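PDB 2EAB: alpha-fucosidase from Bifidobacterium bifidum, which probably releases alpha-1,2-linked L-fucose from glycans by hydrolysis, this chain being the catalytic part of a longer protein that is probably membrane-anchored. Local coordinates for residues G92-T97 against W492-Q497; M482-N487 against W501-A506; G99-T104 against T458-A463. All coordinates share one frame; numbering follows the deposited sequence.

Contact 1 of 3, residues G92-T97 against W492-Q497; sequences GGNNET and WTAPGQ
G92 O and G93 CA lie over one face of the W492 indole, both offset toward its rim. On this face G93 CA makes a CH-pi contact, 3.9 Å from the centroid of the six-membered ring and 26° off its normal. G93 N comes within 3.5 Å of W492 CZ3. The W492 CB bond points away from the glycines, with CG anti to the backbone N (chi1 -171°). The six-membered ring nevertheless comes nearer to them, CE3 touching G92 C and CZ3 touching G93 N. Y90, E132 and Q133 also touch the indole.

The glycines suit this place doubly. Both have positive phi, and a CB on G93 would sit tightly against W492 CH2 and A494 CB and would be jammed against the carbonyl O of G92. An alanine in place of W492 would probably leave a gap beside G93 CA, depriving the glycine backbone of its flat support.

The two segments come from distant parts of the sequence. G92-T97 belongs to the N-terminal part related to glycoside hydrolase family 65, W492-Q497 to the family 95 catalytic part, so the contact fastens one to the other. Its direct hydrogen bond runs from A494 N to G92 O, 3.3 Å long and 154° at the hydrogen, with the donor nearly along the C=O axis. A494 CB lies 3.2 Å from G92 O and 3.5 Å from N94 OD1, a closeness that suits a side chain as small as alanine's.

The N94 amide is held at both ends: OD1 accepts from T458 OG1, and ND2 donates to a water 2.9 Å away. That water also bonds T493 OG1, whose hydroxyl meets T458 OG1 as well. Just beyond, N95 is the N-cap of helix 96-99, its OD1 accepting from K98 N and, weakly, from T97 N.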
ATOM      1  N   GLY A  92       2.482 -24.336   1.478  1.00  6.41           N
ATOM      2  CA  GLY A  92       1.989 -23.074   0.924  1.00  5.98           C
ATOM      3  C   GLY A  92       0.552 -23.095   0.446  1.00  5.98           C
ATOM      4  O   GLY A  92       0.142 -22.204  -0.305  1.00  6.35           O
ATOM      5  N   GLY A  93      -0.204 -24.106   0.876  1.00  5.68           N
ATOM      6  CA  GLY A  93      -1.594 -24.267   0.471  1.00  5.85           C
ATOM      7  C   GLY A  93      -1.804 -25.032  -0.823  1.00  5.90           C
ATOM      8  O   GLY A  93      -2.947 -25.268  -1.228  1.00  6.13           O
ATOM      9  N   ASN A  94      -0.722 -25.416  -1.496  1.00  5.71           N
ATOM     10  CA  ASN A  94      -0.857 -26.036  -2.809  1.00  5.95           C
ATOM     11  C   ASN A  94      -1.541 -27.389  -2.762  1.00  6.26           C
ATOM     12  O   ASN A  94      -1.228 -28.218  -1.915  1.00  6.88           O
ATOM     13  CB  ASN A  94       0.502 -26.150  -3.479  1.00  6.28           C
ATOM     14  CG  ASN A  94       1.115 -24.798  -3.733  1.00  6.04           C
ATOM     15  OD1 ASN A  94       0.579 -23.995  -4.498  1.00  6.65           O
ATOM     16  ND2 ASN A  94       2.233 -24.526  -3.077  1.00  6.32           N
ATOM     17  N   ASN A  95      -2.491 -27.594  -3.668  1.00  6.43           N
ATOM     18  CA  ASN A  95      -3.231 -28.842  -3.738  1.00  7.03           C
ATOM     19  C   ASN A  95      -2.937 -29.564  -5.048  1.00  7.19           C
ATOM     20  O   ASN A  95      -3.437 -29.185  -6.111  1.00  7.18           O
ATOM     21  CB  ASN A  95      -4.729 -28.585  -3.572  1.00  7.41           C
ATOM     22  CG  ASN A  95      -5.515 -29.867  -3.379  1.00  7.37           C
ATOM     23  OD1 ASN A  95      -5.224 -30.885  -4.012  1.00  8.60           O
ATOM     24  ND2 ASN A  95      -6.525 -29.824  -2.518  1.00  8.14           N
ATOM     25  N   GLU A  96      -2.118 -30.607  -4.961  1.00  7.76           N
ATOM     26  CA  GLU A  96      -1.717 -31.364  -6.142  1.00  8.76           C
ATOM     27  C   GLU A  96      -2.883 -32.050  -6.844  1.00  8.63           C
ATOM     28  O   GLU A  96      -2.873 -32.183  -8.064  1.00  8.69           O
ATOM     29  CB  GLU A  96      -0.635 -32.377  -5.778  1.00  9.36           C
ATOM     30  CG  GLU A  96       0.622 -31.718  -5.220  1.00 12.85           C
ATOM     31  CD  GLU A  96       1.844 -32.606  -5.273  1.00 17.18           C
ATOM     32  OE1 GLU A  96       1.709 -33.840  -5.111  1.00 19.85           O
ATOM     33  OE2 GLU A  96       2.949 -32.054  -5.468  1.00 19.29           O
ATOM     34  N   THR A  97      -3.880 -32.483  -6.076  1.00  8.75           N
ATOM     35  CA  THR A  97      -5.044 -33.145  -6.657  1.00  9.71           C
ATOM     36  C   THR A  97      -5.864 -32.177  -7.518  1.00  9.25           C
ATOM     37  O   THR A  97      -6.457 -32.573  -8.526  1.00 10.16           O
ATOM     38  CB  THR A  97      -5.916 -33.796  -5.565  1.00  9.93           C
ATOM     39  OG1 THR A  97      -5.113 -34.691  -4.791  1.00 12.32           O
ATOM     40  CG2 THR A  97      -7.070 -34.577  -6.177  1.00 12.06           C
ATOM     41  N   TRP A 492       2.327 -18.389   1.201  1.00  5.35           N
ATOM     42  CA  TRP A 492       0.989 -18.910   0.908  1.00  5.34           C
ATOM     43  C   TRP A 492       0.590 -18.430  -0.491  1.00  4.98           C
ATOM     44  O   TRP A 492      -0.243 -17.527  -0.663  1.00  5.53           O
ATOM     45  CB  TRP A 492       0.021 -18.397   1.963  1.00  5.50           C
ATOM     46  CG  TRP A 492      -1.360 -18.978   1.968  1.00  5.17           C
ATOM     47  CD1 TRP A 492      -2.505 -18.374   1.536  1.00  5.16           C
ATOM     48  CD2 TRP A 492      -1.752 -20.252   2.491  1.00  5.52           C
ATOM     49  NE1 TRP A 492      -3.589 -19.202   1.739  1.00  5.53           N
ATOM     50  CE2 TRP A 492      -3.151 -20.357   2.330  1.00  5.36           C
ATOM     51  CE3 TRP A 492      -1.054 -21.319   3.069  1.00  5.68           C
ATOM     52  CZ2 TRP A 492      -3.864 -21.481   2.738  1.00  5.70           C
ATOM     53  CZ3 TRP A 492      -1.767 -22.434   3.480  1.00  5.73           C
ATOM     54  CH2 TRP A 492      -3.156 -22.509   3.305  1.00  6.14           C
ATOM     55  N   THR A 493       1.208 -19.051  -1.491  1.00  5.21           N
ATOM     56  CA  THR A 493       1.085 -18.620  -2.877  1.00  5.51           C
ATOM     57  C   THR A 493       0.060 -19.441  -3.644  1.00  5.57           C
ATOM     58  O   THR A 493      -0.260 -19.120  -4.789  1.00  5.66           O
ATOM     59  CB  THR A 493       2.444 -18.650  -3.613  1.00  5.73           C
ATOM     60  OG1 THR A 493       3.025 -19.954  -3.503  1.00  5.86           O
ATOM     61  CG2 THR A 493       3.398 -17.654  -2.982  1.00  5.79           C
ATOM     62  N   ALA A 494      -0.474 -20.485  -3.011  1.00  5.52           N
ATOM     63  CA  ALA A 494      -1.564 -21.242  -3.615  1.00  5.47           C
ATOM     64  C   ALA A 494      -2.781 -20.356  -3.844  1.00  5.39           C
ATOM     65  O   ALA A 494      -2.967 -19.354  -3.152  1.00  5.03           O
ATOM     66  CB  ALA A 494      -1.951 -22.399  -2.730  1.00  5.94           C
ATOM     67  N   PRO A 495      -3.644 -20.751  -4.788  1.00  5.29           N
ATOM     68  CA  PRO A 495      -4.947 -20.109  -4.868  1.00  5.90           C
ATOM     69  C   PRO A 495      -5.794 -20.534  -3.666  1.00  5.92           C
ATOM     70  O   PRO A 495      -5.526 -21.567  -3.032  1.00  6.18           O
ATOM     71  CB  PRO A 495      -5.528 -20.663  -6.167  1.00  6.29           C
ATOM     72  CG  PRO A 495      -4.888 -21.998  -6.312  1.00  6.18           C
ATOM     73  CD  PRO A 495      -3.499 -21.842  -5.768  1.00  5.66           C
ATOM     74  N   GLY A 496      -6.822 -19.743  -3.370  1.00  6.16           N
ATOM     75  CA  GLY A 496      -7.699 -20.010  -2.243  1.00  6.33           C
ATOM     76  C   GLY A 496      -8.725 -21.098  -2.509  1.00  6.16           C
ATOM     77  O   GLY A 496      -8.784 -21.683  -3.594  1.00  5.97           O
ATOM     78  N   GLN A 497      -9.541 -21.361  -1.490  1.00  6.91           N
ATOM     79  CA  GLN A 497     -10.430 -22.521  -1.444  1.00  8.74           C
ATOM     80  C   GLN A 497     -11.613 -22.451  -2.388  1.00  8.43           C
ATOM     81  O   GLN A 497     -12.269 -23.467  -2.620  1.00  8.83           O
ATOM     82  CB  GLN A 497     -11.030 -22.663  -0.053  1.00 10.54           C
ATOM     83  CG  GLN A 497     -10.202 -23.256   1.020  1.00 14.88           C
ATOM     84  CD  GLN A 497     -11.050 -23.496   2.253  1.00 18.33           C
ATOM     85  OE1 GLN A 497     -11.887 -24.401   2.277  1.00 19.44           O
ATOM     86  NE2 GLN A 497     -10.857 -22.670   3.273  1.00 19.71           N
TER
HETATM   87  O   HOH W   1       3.895 -22.284  -2.347  1.00  6.24           O

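Contact 2 of 3, residues M482-N487 against W501-A506; sequences MAHTEN and WGWSPA
H484 and W503 are the central pair, the imidazole and the six-membered ring of W503 inclined at 44°, centroids 4.6 Å apart, neither stacked nor edge-to-face. H484 NE2 lies over one face of the W503 indole, 3.4 Å from CE3, and P505 CD sits over that face too. Outside the contact, H484 ND1 is bonded to T493 O, which helps to set how the imidazole is turned.

M482 crosses W503 at about a right angle. Its chain is extended through chi2 and then bends at chi3 (-113°), a turn that brings CE to 3.8 Å from W503 CH2. SD approaches the ring obliquely, 5.2 Å from the centroid of the six-membered ring, a Met-aromatic contact. The flexible thioether also runs beside P505, pointing the same way, and its CE touches P505 CB; M546 of helix 525-546 touches both, with F541 against M482 and Y542 against P505.

Further along, T485 OG1 and S504 OG share a hydrogen bond 2.6 Å long. E486 brings OE1 within 3.5 Å of W501 CZ3, although its polar partner is Q133 NE2. A water joins E486 N to G502 O.

The two segments run nearly antiparallel within the family 95 catalytic region, where the chain turns back through helix 499-502 and leaves it at W503.

Small hydroxyl residues suit a buried meeting point, since a hydroxyl can serve as donor or acceptor, and the pair bonds with one in each role. A483 O is less well served: it has no hydrogen-bond partner, and the CA-H of P505 points at it almost straight (169°), which probably offsets only part of the cost of burying that carbonyl.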
ATOM      1  N   MET A 482       4.065 -18.373  -9.328  1.00  5.84           N
ATOM      2  CA  MET A 482       2.652 -18.065  -9.356  1.00  5.96           C
ATOM      3  C   MET A 482       2.178 -17.793  -7.933  1.00  5.86           C
ATOM      4  O   MET A 482       2.548 -18.507  -7.004  1.00  6.00           O
ATOM      5  CB  MET A 482       1.887 -19.247  -9.960  1.00  6.14           C
ATOM      6  CG  MET A 482       0.392 -19.027 -10.081  1.00  6.84           C
ATOM      7  SD  MET A 482      -0.468 -20.522 -10.601  1.00  6.59           S
ATOM      8  CE  MET A 482      -1.049 -20.078 -12.243  1.00  6.95           C
ATOM      9  N   ALA A 483       1.372 -16.746  -7.778  1.00  5.61           N
ATOM     10  CA  ALA A 483       0.715 -16.436  -6.514  1.00  5.49           C
ATOM     11  C   ALA A 483      -0.616 -15.776  -6.831  1.00  5.59           C
ATOM     12  O   ALA A 483      -0.855 -15.347  -7.964  1.00  5.93           O
ATOM     13  CB  ALA A 483       1.577 -15.546  -5.636  1.00  5.46           C
ATOM     14  N   HIS A 484      -1.469 -15.678  -5.817  1.00  5.08           N
ATOM     15  CA  HIS A 484      -2.847 -15.283  -6.024  1.00  5.39           C
ATOM     16  C   HIS A 484      -3.229 -14.091  -5.131  1.00  5.68           C
ATOM     17  O   HIS A 484      -2.405 -13.199  -4.931  1.00  5.95           O
ATOM     18  CB  HIS A 484      -3.715 -16.531  -5.885  1.00  5.43           C
ATOM     19  CG  HIS A 484      -3.529 -17.486  -7.018  1.00  5.61           C
ATOM     20  ND1 HIS A 484      -2.560 -18.471  -7.057  1.00  7.37           N
ATOM     21  CD2 HIS A 484      -4.178 -17.553  -8.200  1.00  4.36           C
ATOM     22  CE1 HIS A 484      -2.643 -19.115  -8.211  1.00  4.09           C
ATOM     23  NE2 HIS A 484      -3.622 -18.578  -8.917  1.00  6.90           N
ATOM     24  N   THR A 485      -4.471 -14.030  -4.648  1.00  5.40           N
ATOM     25  CA  THR A 485      -4.928 -12.870  -3.878  1.00  5.88           C
ATOM     26  C   THR A 485      -4.440 -12.900  -2.429  1.00  5.59           C
ATOM     27  O   THR A 485      -3.735 -11.997  -1.977  1.00  5.59           O
ATOM     28  CB  THR A 485      -6.468 -12.715  -3.918  1.00  6.14           C
ATOM     29  OG1 THR A 485      -6.883 -12.402  -5.254  1.00  6.81           O
ATOM     30  CG2 THR A 485      -6.924 -11.601  -2.994  1.00  6.41           C
ATOM     31  N   GLU A 486      -4.846 -13.929  -1.694  1.00  5.37           N
ATOM     32  CA  GLU A 486      -4.553 -13.997  -0.270  1.00  5.51           C
ATOM     33  C   GLU A 486      -3.148 -14.525  -0.051  1.00  5.62           C
ATOM     34  O   GLU A 486      -2.859 -15.678  -0.363  1.00  5.59           O
ATOM     35  CB  GLU A 486      -5.557 -14.889   0.450  1.00  6.01           C
ATOM     36  CG  GLU A 486      -6.991 -14.427   0.336  1.00  6.38           C
ATOM     37  CD  GLU A 486      -7.894 -15.176   1.282  1.00  7.21           C
ATOM     38  OE1 GLU A 486      -7.660 -16.386   1.510  1.00  7.09           O
ATOM     39  OE2 GLU A 486      -8.848 -14.557   1.802  1.00  8.06           O
ATOM     40  N   ASN A 487      -2.291 -13.664   0.490  1.00  5.33           N
ATOM     41  CA  ASN A 487      -0.902 -13.979   0.765  1.00  5.30           C
ATOM     42  C   ASN A 487      -0.578 -13.726   2.229  1.00  5.15           C
ATOM     43  O   ASN A 487      -1.356 -13.093   2.953  1.00  5.62           O
ATOM     44  CB  ASN A 487       0.001 -13.191  -0.185  1.00  5.67           C
ATOM     45  CG  ASN A 487       0.078 -13.830  -1.553  1.00  5.49           C
ATOM     46  OD1 ASN A 487       0.908 -14.709  -1.783  1.00  6.45           O
ATOM     47  ND2 ASN A 487      -0.808 -13.425  -2.456  1.00  6.11           N
ATOM     48  N   TRP A 501     -13.001 -15.808  -5.502  1.00  7.91           N
ATOM     49  CA  TRP A 501     -12.151 -14.908  -4.723  1.00  7.77           C
ATOM     50  C   TRP A 501     -10.730 -15.429  -4.537  1.00  7.71           C
ATOM     51  O   TRP A 501      -9.845 -14.669  -4.139  1.00  8.28           O
ATOM     52  CB  TRP A 501     -12.776 -14.576  -3.356  1.00  8.11           C
ATOM     53  CG  TRP A 501     -13.130 -15.775  -2.514  1.00  8.48           C
ATOM     54  CD1 TRP A 501     -14.368 -16.333  -2.369  1.00  9.35           C
ATOM     55  CD2 TRP A 501     -12.241 -16.553  -1.698  1.00  8.89           C
ATOM     56  NE1 TRP A 501     -14.308 -17.410  -1.518  1.00  9.32           N
ATOM     57  CE2 TRP A 501     -13.015 -17.570  -1.094  1.00  8.97           C
ATOM     58  CE3 TRP A 501     -10.868 -16.495  -1.425  1.00  8.36           C
ATOM     59  CZ2 TRP A 501     -12.459 -18.518  -0.223  1.00  9.84           C
ATOM     60  CZ3 TRP A 501     -10.318 -17.439  -0.559  1.00  9.22           C
ATOM     61  CH2 TRP A 501     -11.113 -18.439   0.025  1.00  9.88           C
ATOM     62  N   GLY A 502     -10.515 -16.712  -4.821  1.00  7.29           N
ATOM     63  CA  GLY A 502      -9.244 -17.359  -4.508  1.00  6.96           C
ATOM     64  C   GLY A 502      -8.213 -17.418  -5.617  1.00  6.37           C
ATOM     65  O   GLY A 502      -7.018 -17.511  -5.330  1.00  6.21           O
ATOM     66  N   TRP A 503      -8.663 -17.385  -6.869  1.00  6.36           N
ATOM     67  CA  TRP A 503      -7.786 -17.547  -8.029  1.00  6.56           C
ATOM     68  C   TRP A 503      -7.589 -16.212  -8.725  1.00  6.66           C
ATOM     69  O   TRP A 503      -8.556 -15.585  -9.152  1.00  6.95           O
ATOM     70  CB  TRP A 503      -8.388 -18.564  -9.002  1.00  6.86           C
ATOM     71  CG  TRP A 503      -7.616 -18.726 -10.280  1.00  7.15           C
ATOM     72  CD1 TRP A 503      -7.737 -17.972 -11.416  1.00  6.85           C
ATOM     73  CD2 TRP A 503      -6.610 -19.707 -10.556  1.00  7.33           C
ATOM     74  NE1 TRP A 503      -6.877 -18.431 -12.382  1.00  7.27           N
ATOM     75  CE2 TRP A 503      -6.165 -19.488 -11.878  1.00  7.29           C
ATOM     76  CE3 TRP A 503      -6.046 -20.756  -9.819  1.00  7.65           C
ATOM     77  CZ2 TRP A 503      -5.179 -20.275 -12.476  1.00  7.47           C
ATOM     78  CZ3 TRP A 503      -5.059 -21.528 -10.408  1.00  7.29           C
ATOM     79  CH2 TRP A 503      -4.635 -21.283 -11.724  1.00  7.57           C
ATOM     80  N   SER A 504      -6.335 -15.784  -8.835  1.00  6.33           N
ATOM     81  CA  SER A 504      -6.015 -14.541  -9.514  1.00  6.39           C
ATOM     82  C   SER A 504      -4.525 -14.455  -9.800  1.00  5.85           C
ATOM     83  O   SER A 504      -3.830 -13.649  -9.191  1.00  5.72           O
ATOM     84  CB  SER A 504      -6.444 -13.344  -8.666  1.00  6.75           C
ATOM     85  OG  SER A 504      -5.719 -13.301  -7.447  1.00  7.43           O
ATOM     86  N   PRO A 505      -4.029 -15.268 -10.743  1.00  5.92           N
ATOM     87  CA  PRO A 505      -2.587 -15.297 -10.959  1.00  6.04           C
ATOM     88  C   PRO A 505      -2.018 -14.013 -11.549  1.00  5.91           C
ATOM     89  O   PRO A 505      -0.808 -13.795 -11.462  1.00  5.88           O
ATOM     90  CB  PRO A 505      -2.393 -16.475 -11.913  1.00  6.19           C
ATOM     91  CG  PRO A 505      -3.693 -16.622 -12.610  1.00  6.71           C
ATOM     92  CD  PRO A 505      -4.736 -16.224 -11.610  1.00  6.06           C
ATOM     93  N   ALA A 506      -2.865 -13.168 -12.139  1.00  6.02           N
ATOM     94  CA  ALA A 506      -2.390 -11.874 -12.627  1.00  5.98           C
ATOM     95  C   ALA A 506      -2.038 -10.918 -11.484  1.00  5.77           C
ATOM     96  O   ALA A 506      -1.507  -9.830 -11.730  1.00  6.13           O
ATOM     97  CB  ALA A 506      -3.387 -11.244 -13.588  1.00  6.51           C
TER
HETATM   98  O   HOH W   2      -6.096 -16.187  -3.076  1.00  6.92           O

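Contact 3 of 3, residues G99-T104 against T458-A463; sequences GQNGAT and TAKVYA
G102 N donates to V461 O, 3.1 Å away, in the direct hydrogen bond of this contact; the donor stands above the carbonyl plane, 51° out of it. Around this bond the backbones meet through CA-H...O contacts. A CA-H of G102 points almost straight at Y462 O, CA to O 3.4 Å, and N101 CA approaches K460 O at the same distance. A water donates both to G99 O, at 2.7 Å, and to Y462 O.

Such closeness demands glycine: a CB on G99 would clash with V461 O, and one on G102 with A463 C. Apolar contact is correspondingly slight, Y462 CD1 lying 3.7 Å from G99 CA, with V461 CG1 also near that carbon.

Among side chains, N101 and K460 run alongside, pointing the same way, with ND2 and NZ 3.6 Å apart. The K460 chain bends at chi3 and chi4, and NZ has a long, weak ion pair with E96.

G102 is the N-cap of helix 103-113, so the start of that helix abuts the last turn of helix 452-463. Y462 OH reaches T125 O and N95 N, while A459 and A463 rest on F541 of helix 525-546.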
ATOM      1  N   GLY A  99      -4.499 -29.170  -8.931  1.00  8.12           N
ATOM      2  CA  GLY A  99      -3.682 -28.630 -10.015  1.00  8.22           C
ATOM      3  C   GLY A  99      -3.290 -29.634 -11.083  1.00  8.31           C
ATOM      4  O   GLY A  99      -3.251 -29.298 -12.270  1.00  8.40           O
ATOM      5  N   GLN A 100      -2.971 -30.858 -10.658  1.00  8.87           N
ATOM      6  CA  GLN A 100      -2.578 -31.935 -11.576  1.00  9.52           C
ATOM      7  C   GLN A 100      -1.423 -31.523 -12.498  1.00  9.26           C
ATOM      8  O   GLN A 100      -1.441 -31.808 -13.705  1.00  9.11           O
ATOM      9  CB  GLN A 100      -3.785 -32.417 -12.395  1.00  9.91           C
ATOM     10  CG  GLN A 100      -4.912 -33.032 -11.574  1.00 12.89           C
ATOM     11  CD  GLN A 100      -4.587 -34.427 -11.078  1.00 15.92           C
ATOM     12  OE1 GLN A 100      -3.819 -35.162 -11.704  1.00 18.79           O
ATOM     13  NE2 GLN A 100      -5.175 -34.801  -9.950  1.00 16.47           N
ATOM     14  N   ASN A 101      -0.430 -30.847 -11.919  1.00  9.32           N
ATOM     15  CA  ASN A 101       0.744 -30.372 -12.658  1.00  9.70           C
ATOM     16  C   ASN A 101       0.380 -29.616 -13.939  1.00  8.99           C
ATOM     17  O   ASN A 101       0.995 -29.802 -14.995  1.00  9.34           O
ATOM     18  CB  ASN A 101       1.719 -31.527 -12.930  1.00 10.58           C
ATOM     19  CG  ASN A 101       2.360 -32.061 -11.655  1.00 13.30           C
ATOM     20  OD1 ASN A 101       2.557 -33.270 -11.509  1.00 17.42           O
ATOM     21  ND2 ASN A 101       2.675 -31.164 -10.720  1.00 15.23           N
ATOM     22  N   GLY A 102      -0.638 -28.766 -13.832  1.00  8.53           N
ATOM     23  CA  GLY A 102      -1.078 -27.938 -14.944  1.00  8.45           C
ATOM     24  C   GLY A 102      -2.180 -28.508 -15.814  1.00  8.38           C
ATOM     25  O   GLY A 102      -2.724 -27.788 -16.648  1.00  8.25           O
ATOM     26  N   ALA A 103      -2.512 -29.786 -15.627  1.00  8.43           N
ATOM     27  CA  ALA A 103      -3.475 -30.453 -16.509  1.00  8.70           C
ATOM     28  C   ALA A 103      -4.893 -29.895 -16.387  1.00  8.49           C
ATOM     29  O   ALA A 103      -5.628 -29.839 -17.372  1.00  8.80           O
ATOM     30  CB  ALA A 103      -3.470 -31.959 -16.286  1.00  9.28           C
ATOM     31  N   THR A 104      -5.275 -29.483 -15.182  1.00  8.03           N
ATOM     32  CA  THR A 104      -6.612 -28.938 -14.952  1.00  8.11           C
ATOM     33  C   THR A 104      -6.798 -27.641 -15.729  1.00  7.72           C
ATOM     34  O   THR A 104      -7.767 -27.487 -16.481  1.00  7.78           O
ATOM     35  CB  THR A 104      -6.869 -28.741 -13.447  1.00  8.11           C
ATOM     36  OG1 THR A 104      -6.682 -29.998 -12.791  1.00  8.66           O
ATOM     37  CG2 THR A 104      -8.288 -28.237 -13.188  1.00  8.54           C
ATOM     38  N   THR A 458       3.830 -23.450  -6.617  1.00  5.77           N
ATOM     39  CA  THR A 458       2.493 -23.185  -7.136  1.00  5.75           C
ATOM     40  C   THR A 458       2.465 -23.246  -8.664  1.00  5.73           C
ATOM     41  O   THR A 458       1.543 -23.816  -9.251  1.00  5.39           O
ATOM     42  CB  THR A 458       1.999 -21.823  -6.635  1.00  5.26           C
ATOM     43  OG1 THR A 458       2.048 -21.822  -5.204  1.00  6.19           O
ATOM     44  CG2 THR A 458       0.577 -21.554  -7.072  1.00  6.04           C
ATOM     45  N   ALA A 459       3.468 -22.653  -9.308  1.00  5.78           N
ATOM     46  CA  ALA A 459       3.572 -22.672 -10.767  1.00  5.93           C
ATOM     47  C   ALA A 459       3.655 -24.095 -11.310  1.00  6.10           C
ATOM     48  O   ALA A 459       3.041 -24.414 -12.329  1.00  6.05           O
ATOM     49  CB  ALA A 459       4.762 -21.853 -11.234  1.00  6.46           C
ATOM     50  N   LYS A 460       4.390 -24.955 -10.616  1.00  6.39           N
ATOM     51  CA  LYS A 460       4.486 -26.351 -11.018  1.00  7.56           C
ATOM     52  C   LYS A 460       3.136 -27.068 -10.877  1.00  6.84           C
ATOM     53  O   LYS A 460       2.677 -27.733 -11.804  1.00  7.19           O
ATOM     54  CB  LYS A 460       5.570 -27.068 -10.209  1.00  7.44           C
ATOM     55  CG  LYS A 460       5.680 -28.550 -10.544  1.00  9.81           C
ATOM     56  CD  LYS A 460       6.802 -29.245  -9.799  1.00 10.76           C
ATOM     57  CE  LYS A 460       6.404 -29.608  -8.386  1.00 16.40           C
ATOM     58  NZ  LYS A 460       5.245 -30.554  -8.327  1.00 19.01           N
ATOM     59  N   VAL A 461       2.509 -26.916  -9.716  1.00  6.62           N
ATOM     60  CA  VAL A 461       1.266 -27.626  -9.415  1.00  7.00           C
ATOM     61  C   VAL A 461       0.108 -27.203 -10.312  1.00  6.75           C
ATOM     62  O   VAL A 461      -0.612 -28.057 -10.842  1.00  6.88           O
ATOM     63  CB  VAL A 461       0.885 -27.466  -7.924  1.00  7.25           C
ATOM     64  CG1 VAL A 461      -0.523 -27.995  -7.646  1.00  7.43           C
ATOM     65  CG2 VAL A 461       1.914 -28.168  -7.050  1.00  7.80           C
ATOM     66  N   TYR A 462      -0.049 -25.898 -10.510  1.00  6.38           N
ATOM     67  CA  TYR A 462      -1.227 -25.390 -11.206  1.00  6.46           C
ATOM     68  C   TYR A 462      -1.008 -25.076 -12.677  1.00  6.52           C
ATOM     69  O   TYR A 462      -1.973 -25.026 -13.435  1.00  6.82           O
ATOM     70  CB  TYR A 462      -1.812 -24.181 -10.471  1.00  6.34           C
ATOM     71  CG  TYR A 462      -2.369 -24.548  -9.113  1.00  6.03           C
ATOM     72  CD1 TYR A 462      -3.676 -25.032  -8.974  1.00  6.01           C
ATOM     73  CD2 TYR A 462      -1.579 -24.438  -7.969  1.00  6.78           C
ATOM     74  CE1 TYR A 462      -4.182 -25.380  -7.721  1.00  6.26           C
ATOM     75  CE2 TYR A 462      -2.073 -24.783  -6.719  1.00  6.15           C
ATOM     76  CZ  TYR A 462      -3.373 -25.253  -6.605  1.00  5.90           C
ATOM     77  OH  TYR A 462      -3.843 -25.584  -5.355  1.00  6.19           O
ATOM     78  N   ALA A 463       0.242 -24.861 -13.085  1.00  6.86           N
ATOM     79  CA  ALA A 463       0.529 -24.506 -14.477  1.00  7.34           C
ATOM     80  C   ALA A 463       1.549 -25.408 -15.171  1.00  7.78           C
ATOM     81  O   ALA A 463       1.834 -25.219 -16.354  1.00  8.42           O
ATOM     82  CB  ALA A 463       0.944 -23.034 -14.581  1.00  7.75           C
TER
HETATM   83  O   HOH W   3      -3.997 -26.914 -13.361  1.00  8.30           O
HETATM   84  O   HOH W   4      -1.459 -25.436 -17.320  1.00 36.14           O

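Overall arrangement
All three contacts are largely buried, but contact 2 lies nearest the centre of the chain and contact 3 farthest out, with N101 exposed to solvent. Contacts 1 and 3 both tie the N-terminal family 65-like part to the catalytic part, and both rely on glycines that bring backbones close; contact 2 stays within the catalytic region and is built largely from side chains, aromatic and sulfur-bearing ones with a pair of small hydroxyls. Helix 452-463 links them: T458 bonds to N94 and T493 of contact 1, while Y462 packs on P495 and W503. Contacts 1 and 2 are joined directly by probable hydrogen bonds, G496 to G502 and H484 to T493.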